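PDB 4WES: nitrogenase molybdenum-iron protein alpha chain from Clostridium pasteurianum, which catalyses, as part of the nitrogenase complex, the ATP-dependent reduction of dinitrogen to ammonium at an iron-sulfur-molybdenum cluster. Local coordinates for residues Y208-G220 with N258-A270. Residues are numbered along the deposited sequence; the frame is centred on the assembly and turned at random. Where two conformers were deposited one is given.
With ICS (iron-sulfur-molybdenum cluster with interstitial carbon), chain F.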
ATOM      1  N   TYR A 208     -30.713  32.700 -27.412  1.00 16.53           N
ATOM      2  CA  TYR A 208     -29.341  32.953 -26.995  1.00 15.83           C
ATOM      3  C   TYR A 208     -28.436  31.740 -27.118  1.00 13.38           C
ATOM      4  O   TYR A 208     -27.656  31.428 -26.216  1.00 13.99           O
ATOM      5  CB  TYR A 208     -29.306  33.484 -25.574  1.00 17.30           C
ATOM      6  CG  TYR A 208     -30.231  34.669 -25.360  1.00 21.66           C
ATOM      7  CD1 TYR A 208     -30.074  35.847 -26.075  1.00 27.53           C
ATOM      8  CD2 TYR A 208     -31.266  34.586 -24.465  1.00 26.95           C
ATOM      9  CE1 TYR A 208     -30.920  36.925 -25.879  1.00 42.83           C
ATOM     10  CE2 TYR A 208     -32.127  35.639 -24.276  1.00 37.20           C
ATOM     11  CZ  TYR A 208     -31.949  36.800 -24.988  1.00 37.72           C
ATOM     12  OH  TYR A 208     -32.811  37.840 -24.753  1.00 71.65           O
ATOM     13  N   SER A 209     -28.543  31.055 -28.244  1.00 12.92           N
ATOM     14  CA  SER A 209     -27.813  29.813 -28.462  0.50 11.60           C
ATOM     15  C   SER A 209     -26.430  30.057 -29.051  1.00 11.91           C
ATOM     16  O   SER A 209     -26.269  30.755 -30.052  1.00 12.87           O
ATOM     17  CB  SER A 209     -28.603  28.866 -29.366  0.50 12.28           C
ATOM     18  OG  SER A 209     -29.674  28.217 -28.687  0.50 12.59           O
ATOM     19  N   ILE A 210     -25.442  29.462 -28.392  1.00 11.40           N
ATOM     20  CA  ILE A 210     -24.054  29.518 -28.832  1.00 10.82           C
ATOM     21  C   ILE A 210     -23.518  28.083 -28.895  1.00 10.03           C
ATOM     22  O   ILE A 210     -24.001  27.190 -28.223  1.00 11.18           O
ATOM     23  CB  ILE A 210     -23.202  30.375 -27.868  1.00 11.62           C
ATOM     24  CG1 ILE A 210     -23.104  29.760 -26.483  1.00 12.62           C
ATOM     25  CG2 ILE A 210     -23.765  31.775 -27.828  1.00 13.02           C
ATOM     26  CD1 ILE A 210     -21.911  28.805 -26.337  1.00 16.12           C
ATOM     27  N   ASN A 211     -22.460  27.903 -29.689  1.00 10.12           N
ATOM     28  CA  ASN A 211     -21.647  26.690 -29.622  1.00 10.24           C
ATOM     29  C   ASN A 211     -20.238  27.066 -29.191  1.00  9.35           C
ATOM     30  O   ASN A 211     -19.759  28.132 -29.539  1.00 10.14           O
ATOM     31  CB  ASN A 211     -21.490  26.014 -30.964  1.00 10.72           C
ATOM     32  CG  ASN A 211     -22.787  25.520 -31.573  1.00 10.34           C
ATOM     33  OD1 ASN A 211     -23.701  25.049 -30.878  1.00 10.65           O
ATOM     34  ND2 ASN A 211     -22.880  25.676 -32.905  1.00 10.99           N
ATOM     35  N   VAL A 212     -19.582  26.165 -28.448  1.00  9.25           N
ATOM     36  CA  VAL A 212     -18.155  26.276 -28.227  1.00  9.01           C
ATOM     37  C   VAL A 212     -17.447  25.287 -29.135  1.00  8.91           C
ATOM     38  O   VAL A 212     -17.608  24.078 -29.001  1.00 10.12           O
ATOM     39  CB  VAL A 212     -17.741  26.078 -26.773  1.00 10.05           C
ATOM     40  CG1 VAL A 212     -16.246  26.382 -26.597  1.00 11.66           C
ATOM     41  CG2 VAL A 212     -18.565  26.940 -25.837  1.00 12.34           C
ATOM     42  N   LEU A 213     -16.737  25.811 -30.120  1.00  9.69           N
ATOM     43  CA  LEU A 213     -16.049  24.997 -31.114  1.00  9.54           C
ATOM     44  C   LEU A 213     -14.573  24.799 -30.741  1.00  9.03           C
ATOM     45  O   LEU A 213     -13.890  25.767 -30.363  1.00  9.63           O
ATOM     46  CB  LEU A 213     -16.106  25.645 -32.489  1.00  9.72           C
ATOM     47  CG  LEU A 213     -17.480  25.870 -33.136  1.00 11.17           C
ATOM     48  CD1 LEU A 213     -17.292  26.347 -34.563  1.00 11.74           C
ATOM     49  CD2 LEU A 213     -18.354  24.637 -33.059  1.00 11.95           C
ATOM     50  N   GLY A 214     -14.069  23.582 -30.928  1.00  8.46           N
ATOM     51  CA  GLY A 214     -12.661  23.315 -30.658  1.00  8.72           C
ATOM     52  C   GLY A 214     -12.362  23.386 -29.177  1.00  8.38           C
ATOM     53  O   GLY A 214     -11.402  24.039 -28.727  1.00  8.84           O
ATOM     54  N   GLU A 215     -13.179  22.692 -28.415  1.00  8.33           N
ATOM     55  CA  GLU A 215     -13.051  22.598 -26.976  1.00  7.97           C
ATOM     56  C   GLU A 215     -13.392  21.170 -26.583  1.00  7.89           C
ATOM     57  O   GLU A 215     -14.474  20.673 -26.939  1.00  8.48           O
ATOM     58  CB  GLU A 215     -13.971  23.586 -26.277  1.00  8.78           C
ATOM     59  CG  GLU A 215     -14.113  23.343 -24.803  1.00  9.48           C
ATOM     60  CD  GLU A 215     -12.804  23.268 -24.049  1.00  9.13           C
ATOM     61  OE1 GLU A 215     -12.689  22.403 -23.150  1.00  8.96           O
ATOM     62  OE2 GLU A 215     -11.897  24.086 -24.358  1.00 11.07           O
ATOM     63  N   TYR A 216     -12.474  20.507 -25.857  1.00  7.65           N
ATOM     64  CA  TYR A 216     -12.537  19.057 -25.706  1.00  7.38           C
ATOM     65  C   TYR A 216     -12.719  18.598 -24.268  1.00  7.11           C
ATOM     66  O   TYR A 216     -12.613  17.434 -23.957  1.00  8.02           O
ATOM     67  CB  TYR A 216     -11.352  18.422 -26.434  1.00  8.26           C
ATOM     68  CG  TYR A 216     -11.317  18.878 -27.868  1.00  7.69           C
ATOM     69  CD1 TYR A 216     -12.142  18.293 -28.815  1.00  7.94           C
ATOM     70  CD2 TYR A 216     -10.510  19.917 -28.267  1.00  7.70           C
ATOM     71  CE1 TYR A 216     -12.186  18.739 -30.108  1.00  7.99           C
ATOM     72  CE2 TYR A 216     -10.518  20.369 -29.580  1.00  8.39           C
ATOM     73  CZ  TYR A 216     -11.354  19.781 -30.506  1.00  8.08           C
ATOM     74  OH  TYR A 216     -11.391  20.212 -31.817  1.00  8.77           O
ATOM     75  N   ASN A 217     -13.041  19.552 -23.376  1.00  7.89           N
ATOM     76  CA  ASN A 217     -13.303  19.248 -21.969  1.00  7.98           C
ATOM     77  C   ASN A 217     -12.160  18.526 -21.277  1.00  7.69           C
ATOM     78  O   ASN A 217     -12.373  17.665 -20.422  1.00  7.76           O
ATOM     79  CB  ASN A 217     -14.610  18.451 -21.782  1.00  7.68           C
ATOM     80  CG  ASN A 217     -15.157  18.574 -20.373  1.00  7.61           C
ATOM     81  OD1 ASN A 217     -15.001  19.614 -19.726  1.00  8.73           O
ATOM     82  ND2 ASN A 217     -15.839  17.545 -19.896  1.00  8.32           N
ATOM     83  N   ILE A 218     -10.923  18.915 -21.610  1.00  7.68           N
ATOM     84  CA  ILE A 218      -9.780  18.327 -20.921  1.00  8.10           C
ATOM     85  C   ILE A 218      -9.821  18.743 -19.459  1.00  7.90           C
ATOM     86  O   ILE A 218      -9.928  19.920 -19.140  1.00  8.51           O
ATOM     87  CB  ILE A 218      -8.470  18.757 -21.574  1.00  8.24           C
ATOM     88  CG1 ILE A 218      -8.445  18.457 -23.093  1.00  8.85           C
ATOM     89  CG2 ILE A 218      -7.287  18.120 -20.851  1.00  9.04           C
ATOM     90  CD1 ILE A 218      -8.775  17.021 -23.491  1.00  8.64           C
ATOM     91  N   GLY A 219      -9.775  17.760 -18.569  1.00  7.95           N
ATOM     92  CA  GLY A 219      -9.827  18.048 -17.145  1.00  8.80           C
ATOM     93  C   GLY A 219     -11.060  18.781 -16.675  1.00  8.19           C
ATOM     94  O   GLY A 219     -11.022  19.380 -15.608  1.00  9.79           O
ATOM     95  N   GLY A 220     -12.163  18.748 -17.433  1.00  7.99           N
ATOM     96  CA  GLY A 220     -13.347  19.473 -17.046  1.00  8.08           C
ATOM     97  C   GLY A 220     -13.440  20.913 -17.496  1.00  8.21           C
ATOM     98  O   GLY A 220     -14.393  21.607 -17.076  1.00  8.62           O
ATOM     99  N   ASN A 258     -20.952  30.978 -33.080  1.00 10.56           N
ATOM    100  CA  ASN A 258     -19.908  29.996 -32.789  1.00 10.49           C
ATOM    101  C   ASN A 258     -18.724  30.679 -32.099  1.00 11.00           C
ATOM    102  O   ASN A 258     -18.275  31.754 -32.526  1.00 12.68           O
ATOM    103  CB  ASN A 258     -19.416  29.350 -34.089  1.00 10.68           C
ATOM    104  CG  ASN A 258     -20.297  28.219 -34.563  1.00 11.36           C
ATOM    105  OD1 ASN A 258     -20.796  27.456 -33.748  1.00 11.65           O
ATOM    106  ND2 ASN A 258     -20.367  28.031 -35.884  1.00 11.23           N
ATOM    107  N   LEU A 259     -18.236  30.047 -31.040  1.00 10.06           N
ATOM    108  CA  LEU A 259     -17.082  30.533 -30.289  1.00 10.42           C
ATOM    109  C   LEU A 259     -15.915  29.583 -30.598  1.00 10.06           C
ATOM    110  O   LEU A 259     -15.995  28.415 -30.275  1.00 14.26           O
ATOM    111  CB  LEU A 259     -17.371  30.537 -28.807  1.00 10.08           C
ATOM    112  CG  LEU A 259     -18.684  31.154 -28.335  1.00 12.99           C
ATOM    113  CD1 LEU A 259     -18.827  31.036 -26.827  1.00 15.22           C
ATOM    114  CD2 LEU A 259     -18.866  32.573 -28.785  1.00 13.74           C
ATOM    115  N   VAL A 260     -14.816  30.082 -31.116  1.00  9.69           N
ATOM    116  CA  VAL A 260     -13.698  29.231 -31.510  1.00  9.80           C
ATOM    117  C   VAL A 260     -12.585  29.326 -30.474  1.00  9.08           C
ATOM    118  O   VAL A 260     -11.886  30.341 -30.393  1.00 10.00           O
ATOM    119  CB  VAL A 260     -13.209  29.603 -32.919  1.00  9.94           C
ATOM    120  CG1 VAL A 260     -11.928  28.876 -33.280  1.00 10.11           C
ATOM    121  CG2 VAL A 260     -14.288  29.310 -33.959  1.00 10.36           C
ATOM    122  N   GLN A 261     -12.435  28.273 -29.675  1.00  9.12           N
ATOM    123  CA  GLN A 261     -11.388  28.209 -28.655  1.00  9.25           C
ATOM    124  C   GLN A 261     -10.068  27.739 -29.299  1.00  8.88           C
ATOM    125  O   GLN A 261      -9.130  28.504 -29.363  1.00 10.91           O
ATOM    126  CB  GLN A 261     -11.816  27.303 -27.485  1.00  8.51           C
ATOM    127  CG  GLN A 261     -10.768  27.131 -26.380  1.00  8.76           C
ATOM    128  CD  GLN A 261     -10.462  28.407 -25.663  1.00  9.71           C
ATOM    129  OE1 GLN A 261     -11.382  29.139 -25.279  1.00  9.98           O
ATOM    130  NE2 GLN A 261      -9.179  28.665 -25.428  1.00  9.73           N
ATOM    131  N   CYS A 262     -10.047  26.513 -29.797  1.00  8.87           N
ATOM    132  CA  CYS A 262      -8.903  26.040 -30.561  1.00  8.78           C
ATOM    133  C   CYS A 262      -9.094  26.385 -32.038  1.00  9.21           C
ATOM    134  O   CYS A 262      -9.886  25.723 -32.738  1.00  9.86           O
ATOM    135  CB  CYS A 262      -8.709  24.529 -30.428  1.00  8.23           C
ATOM    136  SG  CYS A 262      -7.362  24.012 -31.476  1.00  8.76           S
ATOM    137  N   HIS A 263      -8.404  27.420 -32.512  1.00  8.71           N
ATOM    138  CA  HIS A 263      -8.523  27.771 -33.916  1.00  9.37           C
ATOM    139  C   HIS A 263      -8.064  26.652 -34.839  1.00  9.32           C
ATOM    140  O   HIS A 263      -8.725  26.318 -35.833  1.00  9.79           O
ATOM    141  CB  HIS A 263      -7.749  29.061 -34.210  1.00 10.15           C
ATOM    142  CG  HIS A 263      -7.713  29.414 -35.657  1.00  9.45           C
ATOM    143  ND1 HIS A 263      -6.639  29.118 -36.475  1.00 10.57           N
ATOM    144  CD2 HIS A 263      -8.629  30.028 -36.453  1.00 10.33           C
ATOM    145  CE1 HIS A 263      -6.909  29.540 -37.701  1.00 11.31           C
ATOM    146  NE2 HIS A 263      -8.116  30.086 -37.724  1.00 11.41           N
ATOM    147  N   ARG A 264      -6.888  26.080 -34.568  1.00  8.76           N
ATOM    148  CA  ARG A 264      -6.285  25.165 -35.499  1.00  8.81           C
ATOM    149  C   ARG A 264      -7.189  23.968 -35.809  1.00  9.35           C
ATOM    150  O   ARG A 264      -7.330  23.570 -36.966  1.00  9.55           O
ATOM    151  CB  ARG A 264      -4.923  24.677 -34.932  1.00  9.04           C
ATOM    152  CG  ARG A 264      -4.153  23.706 -35.799  1.00  9.33           C
ATOM    153  CD  ARG A 264      -3.630  24.270 -37.103  1.00 10.36           C
ATOM    154  NE  ARG A 264      -4.615  24.280 -38.184  1.00  9.96           N
ATOM    155  CZ  ARG A 264      -4.902  25.289 -38.986  1.00  9.96           C
ATOM    156  NH1 ARG A 264      -4.441  26.506 -38.784  1.00 10.98           N
ATOM    157  NH2 ARG A 264      -5.755  25.070 -39.979  1.00 11.13           N
ATOM    158  N   SER A 265      -7.761  23.346 -34.762  1.00  8.46           N
ATOM    159  CA  SER A 265      -8.437  22.090 -34.977  1.00  8.63           C
ATOM    160  C   SER A 265      -9.836  22.226 -35.563  1.00  8.08           C
ATOM    161  O   SER A 265     -10.335  21.254 -36.134  1.00  9.64           O
ATOM    162  CB  SER A 265      -8.565  21.275 -33.684  1.00  8.72           C
ATOM    163  OG  SER A 265      -9.437  21.905 -32.748  1.00  8.77           O
ATOM    164  N   ILE A 266     -10.469  23.402 -35.436  1.00  8.69           N
ATOM    165  CA  ILE A 266     -11.899  23.506 -35.737  1.00  9.25           C
ATOM    166  C   ILE A 266     -12.245  24.609 -36.690  1.00  9.94           C
ATOM    167  O   ILE A 266     -13.436  24.790 -37.035  1.00 10.13           O
ATOM    168  CB  ILE A 266     -12.750  23.649 -34.425  1.00  9.24           C
ATOM    169  CG1 ILE A 266     -14.118  22.968 -34.509  1.00 10.18           C
ATOM    170  CG2 ILE A 266     -12.792  25.083 -33.963  1.00  9.42           C
ATOM    171  CD1 ILE A 266     -14.050  21.462 -34.695  1.00 11.41           C
ATOM    172  N   ASN A 267     -11.271  25.417 -37.117  1.00  9.83           N
ATOM    173  CA  ASN A 267     -11.590  26.562 -37.962  1.00  9.92           C
ATOM    174  C   ASN A 267     -12.246  26.135 -39.276  1.00 10.24           C
ATOM    175  O   ASN A 267     -13.002  26.909 -39.865  1.00 10.88           O
ATOM    176  CB  ASN A 267     -10.399  27.503 -38.231  1.00 10.39           C
ATOM    177  CG  ASN A 267      -9.348  26.939 -39.176  1.00 10.76           C
ATOM    178  OD1 ASN A 267      -9.294  27.373 -40.328  1.00 13.56           O
ATOM    179  ND2 ASN A 267      -8.522  26.016 -38.705  1.00 11.08           N
ATOM    180  N   TYR A 268     -11.947  24.919 -39.729  1.00 10.18           N
ATOM    181  CA  TYR A 268     -12.555  24.395 -40.956  1.00 10.40           C
ATOM    182  C   TYR A 268     -14.092  24.422 -40.824  1.00 10.13           C
ATOM    183  O   TYR A 268     -14.804  24.977 -41.680  1.00 10.81           O
ATOM    184  CB  TYR A 268     -12.097  22.964 -41.254  1.00 10.25           C
ATOM    185  CG  TYR A 268     -10.601  22.758 -41.075  1.00  9.96           C
ATOM    186  CD1 TYR A 268      -9.698  23.016 -42.096  1.00 11.61           C
ATOM    187  CD2 TYR A 268     -10.103  22.264 -39.873  1.00 10.38           C
ATOM    188  CE1 TYR A 268      -8.333  22.850 -41.891  1.00 10.92           C
ATOM    189  CE2 TYR A 268      -8.756  22.107 -39.675  1.00 10.16           C
ATOM    190  CZ  TYR A 268      -7.874  22.377 -40.686  1.00 11.12           C
ATOM    191  OH  TYR A 268      -6.502  22.184 -40.535  1.00 11.10           O
ATOM    192  N   ILE A 269     -14.589  23.824 -39.751  1.00 10.09           N
ATOM    193  CA  ILE A 269     -16.029  23.833 -39.424  1.00  9.63           C
ATOM    194  C   ILE A 269     -16.559  25.238 -39.163  1.00  9.87           C
ATOM    195  O   ILE A 269     -17.666  25.573 -39.609  1.00 10.50           O
ATOM    196  CB  ILE A 269     -16.329  22.851 -38.285  1.00  9.48           C
ATOM    197  CG1 ILE A 269     -16.431  21.432 -38.840  1.00 10.29           C
ATOM    198  CG2 ILE A 269     -17.605  23.205 -37.544  1.00 10.10           C
ATOM    199  CD1 ILE A 269     -16.357  20.349 -37.801  1.00 11.65           C
ATOM    200  N   ALA A 270     -15.791  26.086 -38.476  1.00  9.73           N
ATOM    201  CA  ALA A 270     -16.249  27.451 -38.257  1.00 10.96           C
ATOM    202  C   ALA A 270     -16.518  28.151 -39.577  1.00 10.55           C
ATOM    203  O   ALA A 270     -17.564  28.786 -39.779  1.00 11.25           O
ATOM    204  CB  ALA A 270     -15.261  28.239 -37.426  1.00 10.99           C
TER
HETATM  205 FE1  ICS F 602      -6.463  22.268 -30.312  1.00  8.52          FE
HETATM  206 MO1  ICS F 602      -2.320  17.808 -26.944  1.00  7.47          MO
HETATM  207 FE2  ICS F 602      -4.998  20.063 -30.564  1.00  8.08          FE
HETATM  208 FE3  ICS F 602      -6.363  20.504 -28.308  1.00  8.15          FE
HETATM  209 FE4  ICS F 602      -4.267  22.017 -28.923  1.00  8.18          FE
HETATM  210 FE5  ICS F 602      -2.708  20.364 -27.697  1.00  7.79          FE
HETATM  211 FE6  ICS F 602      -3.484  18.415 -29.286  1.00  7.80          FE
HETATM  212 FE7  ICS F 602      -4.778  18.861 -27.086  1.00  7.73          FE
HETATM  213  CX  ICS F 602      -4.427  20.091 -28.653  1.00  8.35           C
HETATM  214  S1A ICS F 602      -4.348  22.128 -31.217  1.00  8.76           S
HETATM  215  S1B ICS F 602      -1.370  18.904 -28.779  1.00  7.90           S
HETATM  216  S2A ICS F 602      -7.260  20.158 -30.387  1.00  8.61           S
HETATM  217  S2B ICS F 602      -4.067  18.215 -31.381  1.00  8.23           S
HETATM  218  S3A ICS F 602      -2.377  22.587 -27.882  1.00  8.42           S
HETATM  219  S3B ICS F 602      -4.257  16.843 -27.918  1.00  7.64           S
HETATM  220  S4A ICS F 602      -6.262  22.756 -28.064  1.00  8.70           S
HETATM  221  S4B ICS F 602      -3.213  19.558 -25.670  1.00  7.77           S
HETATM  222  S5A ICS F 602      -6.889  19.214 -26.561  1.00  8.36           S
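Tyr216 OH and Ser265 OG meet at 2.7 Å, a hydrogen bond that could run in either direction. The serine oxygen lies at the edge of the tyrosine ring, in its plane, and the same ring brings CE2 to 3.4 Å from sulfur S2A of the cluster. Next to this pair, Cys262 SG binds iron FE1 at 2.3 Å. With SG anti to the backbone N (chi1 176°), that sulfur also accepts the N-H of Ser265, so the cluster ligand is at once the N-cap of helix 263-277. Cys262 is fastened to the other segment as well, its N giving a 3.0 Å bond to Gly214 O. Further back, the strands pair in parallel: Asn211 O takes the N-H of Leu259, Leu259 O that of Leu213, and Leu213 O that of Gln261. The Asn211 and Asn258 side chains run alongside each other on one face of the sheet, with their amide planes 31° apart, and Asn211 ND2 reaches Asn258 OD1 at 2.9 Å in the carbonyl plane. Asn211 ND2 also bonds to Ala252 O, and Asn237 ND2 to Asn211 OD1, which holds the amide's rotation.

Leu213 shares that face, pressing CD1 on Asn258 CG at 3.5 Å and its CB on Ile266 CG2 at 3.7 Å, with Ala270 CB beyond. Ile266 also sets CG2 close to Gly214 N, where a glycine with positive phi lets the strand bend away, against the first turn of the helix. On the other face, Leu259 CD1 packs against Ile210 CD1.

Both strands are central in a four-stranded parallel sheet of Rossmann-like alpha/beta character, between strands 235-239 and 281-283. Helix 221-232 covers Ile210 and Glu215, while helix 182-196 packs on Ser265, Ile266 and Ile269. The cluster lies past the C-terminal ends of the two strands.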